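Local coordinates for protein putative retaining b-glycosidase (Saccharophagus degradans, PDB 5A95) that probably hydrolyses mixed-linkage beta-1,3-1,4-glucans as a retaining beta-glucanase of glycoside hydrolase family 5, at residues 168-172 with 183-187; 213-217 with 244-249; 300-306 with 334-339. The protein carries 1 engineered substitution. All coordinates share one frame; numbering follows the deposited sequence.

Interaction 1 is fully buried and joins helix 161-174 to the barrel strand 181-185, mostly through aromatic and aliphatic packing, with one indole N-H bond to a backbone carbonyl. Interaction 2 adjoins it, their centres about 12 Å apart: Leu-186 packs on Ile-213 and Ile-216, and Thr-172 on Ile-216, so helix 202-219 links the two. Interaction 2 is only partly buried, and a salt bridge and a phenol bond sit beside its isoleucines. Interaction 3 lies on the opposite side of the chain's centre, its own centre about 27 Å from that of interaction 1; two loops meet there at bound glucan, with backbone carbonyls, waters and sugar hydroxyls carrying much of the chemistry.

Interaction 1: residues 168-172 with 183-187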
# COMPACT_ATOMS: atom_id res chain seq x y z
N TRP A 168 -10.67 -11.88 -0.76
CA TRP A 168 -11.12 -12.87 -1.73
C TRP A 168 -10.29 -14.16 -1.65
O TRP A 168 -10.84 -15.26 -1.84
CB TRP A 168 -11.18 -12.28 -3.14
CG TRP A 168 -12.34 -11.34 -3.28
CD1 TRP A 168 -12.28 -9.99 -3.54
CD2 TRP A 168 -13.73 -11.64 -3.08
NE1 TRP A 168 -13.54 -9.47 -3.54
CE2 TRP A 168 -14.45 -10.46 -3.26
CE3 TRP A 168 -14.42 -12.83 -2.75
CZ2 TRP A 168 -15.82 -10.40 -3.13
CZ3 TRP A 168 -15.77 -12.76 -2.60
CH2 TRP A 168 -16.46 -11.57 -2.80
N ARG A 169 -8.99 -14.07 -1.38
CA ARG A 169 -8.17 -15.26 -1.19
C ARG A 169 -8.72 -16.11 -0.04
O ARG A 169 -8.91 -17.34 -0.17
CB ARG A 169 -6.71 -14.85 -0.94
CG ARG A 169 -5.73 -16.00 -0.71
CD ARG A 169 -5.70 -16.46 0.77
NE ARG A 169 -4.68 -17.48 0.97
CZ ARG A 169 -3.39 -17.22 1.17
NH1 ARG A 169 -2.96 -15.98 1.21
NH2 ARG A 169 -2.53 -18.21 1.34
N ARG A 170 -9.01 -15.47 1.08
CA ARG A 170 -9.47 -16.19 2.26
C ARG A 170 -10.84 -16.82 2.04
O ARG A 170 -11.10 -17.95 2.45
CB ARG A 170 -9.56 -15.26 3.47
CG ARG A 170 -8.23 -14.84 4.06
CD ARG A 170 -8.50 -13.77 5.10
NE ARG A 170 -7.34 -13.15 5.74
CZ ARG A 170 -6.79 -13.59 6.87
NH1 ARG A 170 -7.18 -14.69 7.46
NH2 ARG A 170 -5.80 -12.90 7.40
N ILE A 171 -11.75 -16.06 1.45
CA ILE A 171 -13.09 -16.51 1.17
C ILE A 171 -13.06 -17.70 0.23
O ILE A 171 -13.76 -18.71 0.45
CB ILE A 171 -13.94 -15.35 0.58
CG1 ILE A 171 -14.24 -14.25 1.61
CG2 ILE A 171 -15.19 -15.86 -0.09
CD1 ILE A 171 -15.27 -14.64 2.67
N THR A 172 -12.31 -17.58 -0.85
CA THR A 172 -12.32 -18.61 -1.86
C THR A 172 -11.77 -19.91 -1.33
O THR A 172 -12.29 -20.99 -1.62
CB THR A 172 -11.59 -18.16 -3.14
OG1 THR A 172 -12.13 -16.91 -3.60
CG2 THR A 172 -11.78 -19.16 -4.25
N VAL A 183 -22.12 -16.59 -5.38
CA VAL A 183 -21.65 -15.42 -6.13
C VAL A 183 -20.68 -14.63 -5.26
O VAL A 183 -20.95 -14.37 -4.07
CB VAL A 183 -22.84 -14.52 -6.52
CG1 VAL A 183 -22.39 -13.28 -7.25
CG2 VAL A 183 -23.86 -15.28 -7.35
N TYR A 184 -19.54 -14.28 -5.86
CA TYR A 184 -18.52 -13.43 -5.25
C TYR A 184 -18.58 -12.08 -5.95
O TYR A 184 -18.14 -11.92 -7.08
CB TYR A 184 -17.13 -14.04 -5.38
CG TYR A 184 -16.89 -15.29 -4.57
CD1 TYR A 184 -17.80 -15.76 -3.65
CD2 TYR A 184 -15.70 -15.98 -4.66
CE1 TYR A 184 -17.57 -16.89 -2.91
CE2 TYR A 184 -15.47 -17.13 -3.93
CZ TYR A 184 -16.42 -17.60 -3.06
OH TYR A 184 -16.26 -18.73 -2.30
N GLU A 185 -19.20 -11.11 -5.26
CA GLU A 185 -19.40 -9.76 -5.81
C GLU A 185 -18.20 -8.91 -5.41
O GLU A 185 -18.09 -8.47 -4.27
CB GLU A 185 -20.71 -9.20 -5.35
CG GLU A 185 -21.03 -7.82 -5.90
CD GLU A 185 -22.46 -7.40 -5.64
OE1 GLU A 185 -23.15 -8.14 -4.90
OE2 GLU A 185 -22.88 -6.32 -6.14
N LEU A 186 -17.31 -8.72 -6.36
CA LEU A 186 -15.93 -8.33 -6.11
C LEU A 186 -15.75 -6.96 -5.46
O LEU A 186 -14.84 -6.80 -4.64
CB LEU A 186 -15.14 -8.36 -7.42
CG LEU A 186 -15.15 -9.70 -8.17
CD1 LEU A 186 -14.26 -9.61 -9.42
CD2 LEU A 186 -14.73 -10.86 -7.28
N PHE A 187 -16.60 -6.00 -5.84
CA PHE A 187 -16.49 -4.63 -5.34
C PHE A 187 -17.83 -3.95 -5.57
O PHE A 187 -18.16 -3.57 -6.70
CB PHE A 187 -15.37 -3.87 -6.03
CG PHE A 187 -15.08 -2.54 -5.39
CD1 PHE A 187 -15.84 -1.43 -5.69
CD2 PHE A 187 -14.02 -2.39 -4.51
CE1 PHE A 187 -15.57 -0.20 -5.09
CE2 PHE A 187 -13.76 -1.19 -3.91
CZ PHE A 187 -14.53 -0.09 -4.19
O HOH W 1 -14.66 -20.74 -3.00
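The indole of Trp-168 reaches across to Leu-186 and spends its N-H on the backbone there: NE1 donates to Leu-186 O at 3.2 Å with an N-H...O angle of 157°. The acceptor lies close to the indole plane, and the donor sits in the carbonyl plane on a lone pair, which fixes the rotation of the ring. With CG of Trp-168 anti to the carbonyl carbon (chi1 -73°), the indole extends to the other segment, where NE1 meets Leu-186 while CZ3 and CE3 lie against Tyr-184. Its six-membered ring and the Tyr-184 ring are near parallel (planes at 30°) but slid apart, centroids 5.1 Å from each other, and barely overlap; the closest touch is Trp-168 CZ3 on Tyr-184 CB, a tight 3.3 Å. Leu-186 CD2 makes a CH-pi contact over one face of the five-membered ring, 4.2 Å from its centroid. These groups fill the space between helix 161-174 and strand 181-185, which run nearly antiparallel as part of a beta-alpha-beta crossover of the (beta/alpha)8 barrel of this family; Glu-185, between Tyr-184 and Leu-186, turns away from the helix and forms a salt bridge with Arg-103. Tyr-184 points toward the helix and passes alongside Ile-171, whose CG2 lies over one ring face, 4.0 Å from the centroid. A leucine in place of Trp-168 would probably leave Leu-186 O without its indole donor and open a gap beside Tyr-184 CB. Thr-172 OG1 comes near Tyr-184 CE2 but bonds back to Trp-168 O at 2.7 Å, reaching that oxygen from the face opposite Thr-172 N. The buried phenol is satisfied by a water, with Tyr-184 OH donating to it at 2.7 Å, and this water in turn donates to Thr-172 O.

Interaction 2: residues 213-217 with 244-249; sequences IDMIY and IEREGI. With NA (sodium ion), chain L.
A side-on, two-nitrogen salt bridge from Arg-246 to Asp-214 ties helix 202-219 of the (beta/alpha)8 barrel to the loop that leads into strand 250-252. Arg-246 NE donates to Asp-214 OD1 at 2.7 Å, and Arg-246 NH2 to Asp-214 OD2 at 2.9 Å. Both carboxylate oxygens are met on the syn side, and the two planes differ by only 13°, so the groups lie almost coplanar. The bend of the arginine chain at chi2 (-73°) carries the guanidinium over to the aspartate, while its third nitrogen is held by the loop itself: Arg-246 NH1 donates to Glu-245 O at 2.8 Å, at the inverse gamma turn centred on Glu-245. Beside the charged pair, isoleucines supply apolar contacts. Ile-213 CD1 touches Ile-244 CG2 at 3.7 Å and meets Ile-249 CD1 tip to tip at 3.8 Å, while Ile-213 CG2 rests against Arg-246 CG and also covers one face of the Tyr-217 ring, one helical turn on. Pro-225 of the neighbouring barrel strand packs on Ile-213, Tyr-217 and Ile-249. On the other side of the helix, Met-215 O binds a sodium ion at 2.8 Å together with a water and Thr-196 O of the second subunit. Gly-248 suits its place, with a positive phi (77°) and no CB to collide with the phenol. Tyr-217 OH donates to Glu-247 O at 2.7 Å, in the plane of that carbonyl and on one of its lone pairs.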
# COMPACT_ATOMS: atom_id res chain seq x y z
N ILE A 213 -10.36 -12.04 -10.41
CA ILE A 213 -10.95 -13.26 -10.95
C ILE A 213 -9.90 -14.36 -11.08
O ILE A 213 -10.16 -15.52 -10.75
CB ILE A 213 -11.65 -12.98 -12.29
CG1 ILE A 213 -12.92 -12.13 -12.03
CG2 ILE A 213 -12.03 -14.29 -12.97
CD1 ILE A 213 -13.40 -11.42 -13.26
N ASP A 214 -8.71 -14.01 -11.56
CA ASP A 214 -7.68 -15.04 -11.72
C ASP A 214 -7.29 -15.67 -10.39
O ASP A 214 -7.10 -16.87 -10.33
CB ASP A 214 -6.46 -14.45 -12.44
CG ASP A 214 -6.71 -14.20 -13.92
OD1 ASP A 214 -7.68 -14.76 -14.47
OD2 ASP A 214 -5.94 -13.44 -14.54
N MET A 215 -7.14 -14.87 -9.34
CA MET A 215 -6.85 -15.41 -8.02
C MET A 215 -7.94 -16.33 -7.52
O MET A 215 -7.68 -17.36 -6.93
CB MET A 215 -6.73 -14.30 -6.95
CG MET A 215 -5.52 -13.43 -6.97
SD MET A 215 -5.74 -12.14 -5.72
CE MET A 215 -5.49 -13.12 -4.22
N ILE A 216 -9.18 -15.90 -7.72
CA ILE A 216 -10.34 -16.66 -7.28
C ILE A 216 -10.42 -18.00 -8.04
O ILE A 216 -10.54 -19.08 -7.44
CB ILE A 216 -11.61 -15.83 -7.45
CG1 ILE A 216 -11.62 -14.68 -6.43
CG2 ILE A 216 -12.86 -16.69 -7.28
CD1 ILE A 216 -12.65 -13.62 -6.71
N TYR A 217 -10.36 -17.92 -9.37
CA TYR A 217 -10.48 -19.12 -10.20
C TYR A 217 -9.36 -20.12 -9.97
O TYR A 217 -9.59 -21.33 -10.12
CB TYR A 217 -10.59 -18.73 -11.67
CG TYR A 217 -11.97 -18.30 -12.14
CD1 TYR A 217 -13.11 -18.37 -11.33
CD2 TYR A 217 -12.13 -17.86 -13.46
CE1 TYR A 217 -14.34 -18.04 -11.83
CE2 TYR A 217 -13.37 -17.52 -13.95
CZ TYR A 217 -14.48 -17.60 -13.12
OH TYR A 217 -15.74 -17.31 -13.62
N ILE A 244 -15.10 -8.19 -19.63
CA ILE A 244 -14.14 -9.00 -18.90
C ILE A 244 -13.83 -10.26 -19.70
O ILE A 244 -14.75 -10.96 -20.15
CB ILE A 244 -14.75 -9.42 -17.55
CG1 ILE A 244 -15.07 -8.23 -16.68
CG2 ILE A 244 -13.88 -10.45 -16.83
CD1 ILE A 244 -13.88 -7.49 -16.17
N GLU A 245 -12.55 -10.54 -19.89
CA GLU A 245 -12.13 -11.63 -20.78
C GLU A 245 -11.98 -12.95 -20.02
O GLU A 245 -10.91 -13.56 -20.07
CB GLU A 245 -10.85 -11.23 -21.52
CG GLU A 245 -11.08 -10.07 -22.49
CD GLU A 245 -9.81 -9.66 -23.18
OE1 GLU A 245 -9.43 -10.39 -24.10
OE2 GLU A 245 -9.20 -8.65 -22.82
N ARG A 246 -13.04 -13.36 -19.33
CA ARG A 246 -13.05 -14.60 -18.60
C ARG A 246 -14.45 -15.19 -18.76
O ARG A 246 -15.42 -14.46 -18.97
CB ARG A 246 -12.76 -14.35 -17.09
CG ARG A 246 -11.47 -13.59 -16.81
CD ARG A 246 -10.24 -14.44 -17.04
NE ARG A 246 -8.98 -13.80 -16.64
CZ ARG A 246 -8.26 -12.96 -17.41
NH1 ARG A 246 -8.69 -12.59 -18.60
NH2 ARG A 246 -7.11 -12.52 -16.99
N GLU A 247 -14.55 -16.51 -18.70
CA GLU A 247 -15.82 -17.21 -18.71
C GLU A 247 -16.45 -17.20 -17.32
O GLU A 247 -15.76 -17.07 -16.31
CB GLU A 247 -15.63 -18.67 -19.14
CG GLU A 247 -15.12 -18.89 -20.55
CD GLU A 247 -16.20 -18.72 -21.60
OE1 GLU A 247 -17.38 -19.08 -21.32
OE2 GLU A 247 -15.86 -18.22 -22.69
N GLY A 248 -17.76 -17.39 -17.28
CA GLY A 248 -18.49 -17.64 -16.06
C GLY A 248 -18.75 -16.44 -15.17
O GLY A 248 -19.01 -16.61 -14.00
N ILE A 249 -18.74 -15.26 -15.80
CA ILE A 249 -18.89 -13.94 -15.16
C ILE A 249 -20.32 -13.48 -15.26
O ILE A 249 -20.95 -13.63 -16.32
CB ILE A 249 -17.97 -12.89 -15.93
CG1 ILE A 249 -16.53 -13.41 -15.98
CG2 ILE A 249 -18.00 -11.49 -15.35
CD1 ILE A 249 -16.00 -13.80 -14.63
NA NA L . -7.04 -17.13 -4.21
O HOH W 2 -7.75 -18.84 -2.19

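Interaction 3: residues 300-306 with 334-339; sequences YGAHIPV and PDWSPT. With BGC (beta-D-glucopyranose), chain D; BGC (beta-D-glucopyranose), chain B; BGC (beta-D-glucopyranose), chain C.
Tyr-300 meets Asp-335 at its ring edge: OH donates to Asp-335 O at 2.7 Å, in the carbonyl plane and on a lone pair. The Thr-339 side chain crosses that of Tyr-300 at about a right angle, its CG2 3.7 Å from Tyr-300 CD2. The His-303 imidazole carries Val-306 CG2 over the centre of one face, and both its nitrogens bond at the edge. His-303 ND1 donates to Gly-301 O at 2.6 Å, the acceptor almost in the ring plane, and NE2 is 2.6 Å from O6 of the chain C glucose in a nearly straight hydrogen bond (174°). Trp-336 offers one face to the chain D glucose, whose C4 lies over it, offset toward the rim; Trp-32 of the third subunit meets this indole edge-to-face. With chi1 at 63°, Ser-337 OG sits between its backbone N and carbonyl carbon, within 2.9 Å of O2 of the chain B glucose. Backbone carbonyls grip the sugars as well. Asp-335 O accepts from O2 of the chain B glucose at 2.7 Å besides the phenol, and Ser-337 O accepts from O2 of the chain D glucose, also at 2.7 Å. A water also joins the two loops, donating to Tyr-300 O and accepting from Thr-339 N, while Val-306 packs on Pro-338, which follows a cis peptide. C1 of the chain B glucose is bonded to O3 of the chain D glucose, whose C1 is bonded to O4 of the chain C glucose; two loops following barrel strands thus line a glucan-binding cleft holding the mixed 1,3 and 1,4 linkages expected of a lichenase-type substrate.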
# COMPACT_ATOMS: atom_id res chain seq x y z
N TYR A 300 -38.70 7.53 5.57
CA TYR A 300 -37.59 7.19 6.43
C TYR A 300 -36.27 7.08 5.65
O TYR A 300 -36.13 6.31 4.69
CB TYR A 300 -37.88 5.90 7.23
CG TYR A 300 -36.71 5.48 8.08
CD1 TYR A 300 -36.43 6.09 9.29
CD2 TYR A 300 -35.84 4.48 7.65
CE1 TYR A 300 -35.32 5.72 10.05
CE2 TYR A 300 -34.73 4.12 8.39
CZ TYR A 300 -34.48 4.73 9.58
OH TYR A 300 -33.39 4.36 10.34
N GLY A 301 -35.33 7.90 6.03
CA GLY A 301 -34.03 7.91 5.41
C GLY A 301 -33.96 8.31 3.95
O GLY A 301 -33.00 8.03 3.29
N ALA A 302 -34.99 9.01 3.45
CA ALA A 302 -35.07 9.34 2.03
C ALA A 302 -33.93 10.22 1.53
O ALA A 302 -33.59 11.22 2.15
CB ALA A 302 -36.42 10.00 1.75
N HIS A 303 -33.37 9.86 0.39
CA HIS A 303 -32.25 10.55 -0.21
C HIS A 303 -32.18 10.17 -1.70
O HIS A 303 -32.65 9.10 -2.06
CB HIS A 303 -30.94 10.10 0.46
CG HIS A 303 -30.73 8.61 0.46
ND1 HIS A 303 -31.30 7.77 1.39
CD2 HIS A 303 -30.00 7.82 -0.36
CE1 HIS A 303 -30.93 6.53 1.16
NE2 HIS A 303 -30.13 6.53 0.10
N ILE A 304 -31.62 11.03 -2.54
CA ILE A 304 -31.30 10.66 -3.94
C ILE A 304 -30.22 9.58 -3.84
O ILE A 304 -29.29 9.74 -3.04
CB ILE A 304 -30.82 11.90 -4.73
CG1 ILE A 304 -31.92 12.97 -4.81
CG2 ILE A 304 -30.34 11.55 -6.13
CD1 ILE A 304 -31.45 14.35 -5.21
N PRO A 305 -30.32 8.49 -4.63
CA PRO A 305 -31.23 8.28 -5.75
C PRO A 305 -32.37 7.30 -5.47
O PRO A 305 -32.85 6.64 -6.41
CB PRO A 305 -30.30 7.69 -6.80
CG PRO A 305 -29.44 6.76 -6.00
CD PRO A 305 -29.20 7.52 -4.69
N VAL A 306 -32.83 7.19 -4.22
CA VAL A 306 -33.81 6.17 -3.85
C VAL A 306 -35.24 6.69 -3.63
O VAL A 306 -36.11 5.91 -3.22
CB VAL A 306 -33.36 5.35 -2.61
CG1 VAL A 306 -31.98 4.76 -2.86
CG2 VAL A 306 -33.35 6.18 -1.32
N PRO A 334 -34.41 -2.71 9.59
CA PRO A 334 -35.25 -1.57 9.98
C PRO A 334 -34.51 -0.24 10.15
O PRO A 334 -35.14 0.79 10.35
CB PRO A 334 -35.85 -2.02 11.32
CG PRO A 334 -34.79 -2.88 11.91
CD PRO A 334 -34.12 -3.57 10.75
N ASP A 335 -33.18 -0.27 10.11
CA ASP A 335 -32.36 0.91 10.36
C ASP A 335 -31.72 1.49 9.11
O ASP A 335 -31.80 2.69 8.87
CB ASP A 335 -31.25 0.61 11.39
CG ASP A 335 -31.79 0.05 12.66
OD1 ASP A 335 -32.69 0.69 13.22
OD2 ASP A 335 -31.34 -1.01 13.12
N TRP A 336 -31.10 0.63 8.31
CA TRP A 336 -30.47 1.03 7.07
C TRP A 336 -31.53 1.20 5.99
O TRP A 336 -32.43 0.38 5.88
CB TRP A 336 -29.47 -0.04 6.66
CG TRP A 336 -28.23 -0.07 7.46
CD1 TRP A 336 -27.97 0.63 8.61
CD2 TRP A 336 -27.06 -0.82 7.16
NE1 TRP A 336 -26.67 0.35 9.03
CE2 TRP A 336 -26.11 -0.54 8.17
CE3 TRP A 336 -26.73 -1.71 6.13
CZ2 TRP A 336 -24.84 -1.11 8.16
CZ3 TRP A 336 -25.44 -2.27 6.12
CH2 TRP A 336 -24.52 -1.97 7.13
N SER A 337 -31.40 2.26 5.20
CA SER A 337 -32.45 2.65 4.27
C SER A 337 -32.00 2.57 2.80
O SER A 337 -30.81 2.60 2.51
CB SER A 337 -32.89 4.08 4.58
OG SER A 337 -31.84 4.98 4.38
N PRO A 338 -32.94 2.45 1.86
CA PRO A 338 -34.38 2.27 2.10
C PRO A 338 -34.69 0.92 2.75
O PRO A 338 -34.20 -0.11 2.30
CB PRO A 338 -34.99 2.38 0.70
CG PRO A 338 -33.88 1.97 -0.22
CD PRO A 338 -32.66 2.55 0.42
N THR A 339 -35.52 0.93 3.80
CA THR A 339 -35.84 -0.28 4.52
C THR A 339 -36.90 -1.12 3.81
O THR A 339 -37.74 -0.57 3.10
CB THR A 339 -36.45 0.05 5.89
OG1 THR A 339 -37.69 0.71 5.67
CG2 THR A 339 -35.54 0.91 6.71
C2 BGC D . -27.87 3.05 4.27
C3 BGC D . -27.22 3.64 5.50
C4 BGC D . -26.09 2.76 6.00
C5 BGC D . -25.12 2.44 4.86
C6 BGC D . -24.10 1.38 5.22
C1 BGC D . -26.78 2.85 3.23
O2 BGC D . -28.86 3.98 3.82
O3 BGC D . -28.21 3.74 6.54
O4 BGC D . -25.38 3.44 7.02
O5 BGC D . -25.83 1.93 3.75
O6 BGC D . -23.26 1.13 4.10
C2 BGC B . -29.82 5.07 7.71
C3 BGC B . -30.22 6.47 8.14
C4 BGC B . -29.04 7.19 8.74
C5 BGC B . -27.89 7.19 7.76
C6 BGC B . -26.65 7.86 8.33
C1 BGC B . -28.61 5.09 6.82
O2 BGC B . -30.92 4.46 7.03
O3 BGC B . -31.25 6.38 9.12
O4 BGC B . -29.44 8.51 9.09
O5 BGC B . -27.55 5.84 7.44
O6 BGC B . -26.18 7.11 9.47
C2 BGC C . -24.93 1.89 -0.88
C3 BGC C . -25.62 1.44 0.41
C4 BGC C . -26.56 2.55 0.90
C5 BGC C . -27.52 2.94 -0.21
C6 BGC C . -28.49 4.02 0.22
C1 BGC C . -25.86 2.57 -1.88
O1 BGC C . -25.18 3.39 -2.79
O2 BGC C . -24.21 0.76 -1.48
O3 BGC C . -24.58 1.05 1.36
O4 BGC C . -27.32 2.24 2.08
O5 BGC C . -26.73 3.48 -1.26
O6 BGC C . -29.17 4.40 -0.97
O HOH W 3 -36.54 3.65 4.21
O HOH W 4 -32.45 3.61 13.27
O HOH W 5 -30.45 7.80 4.82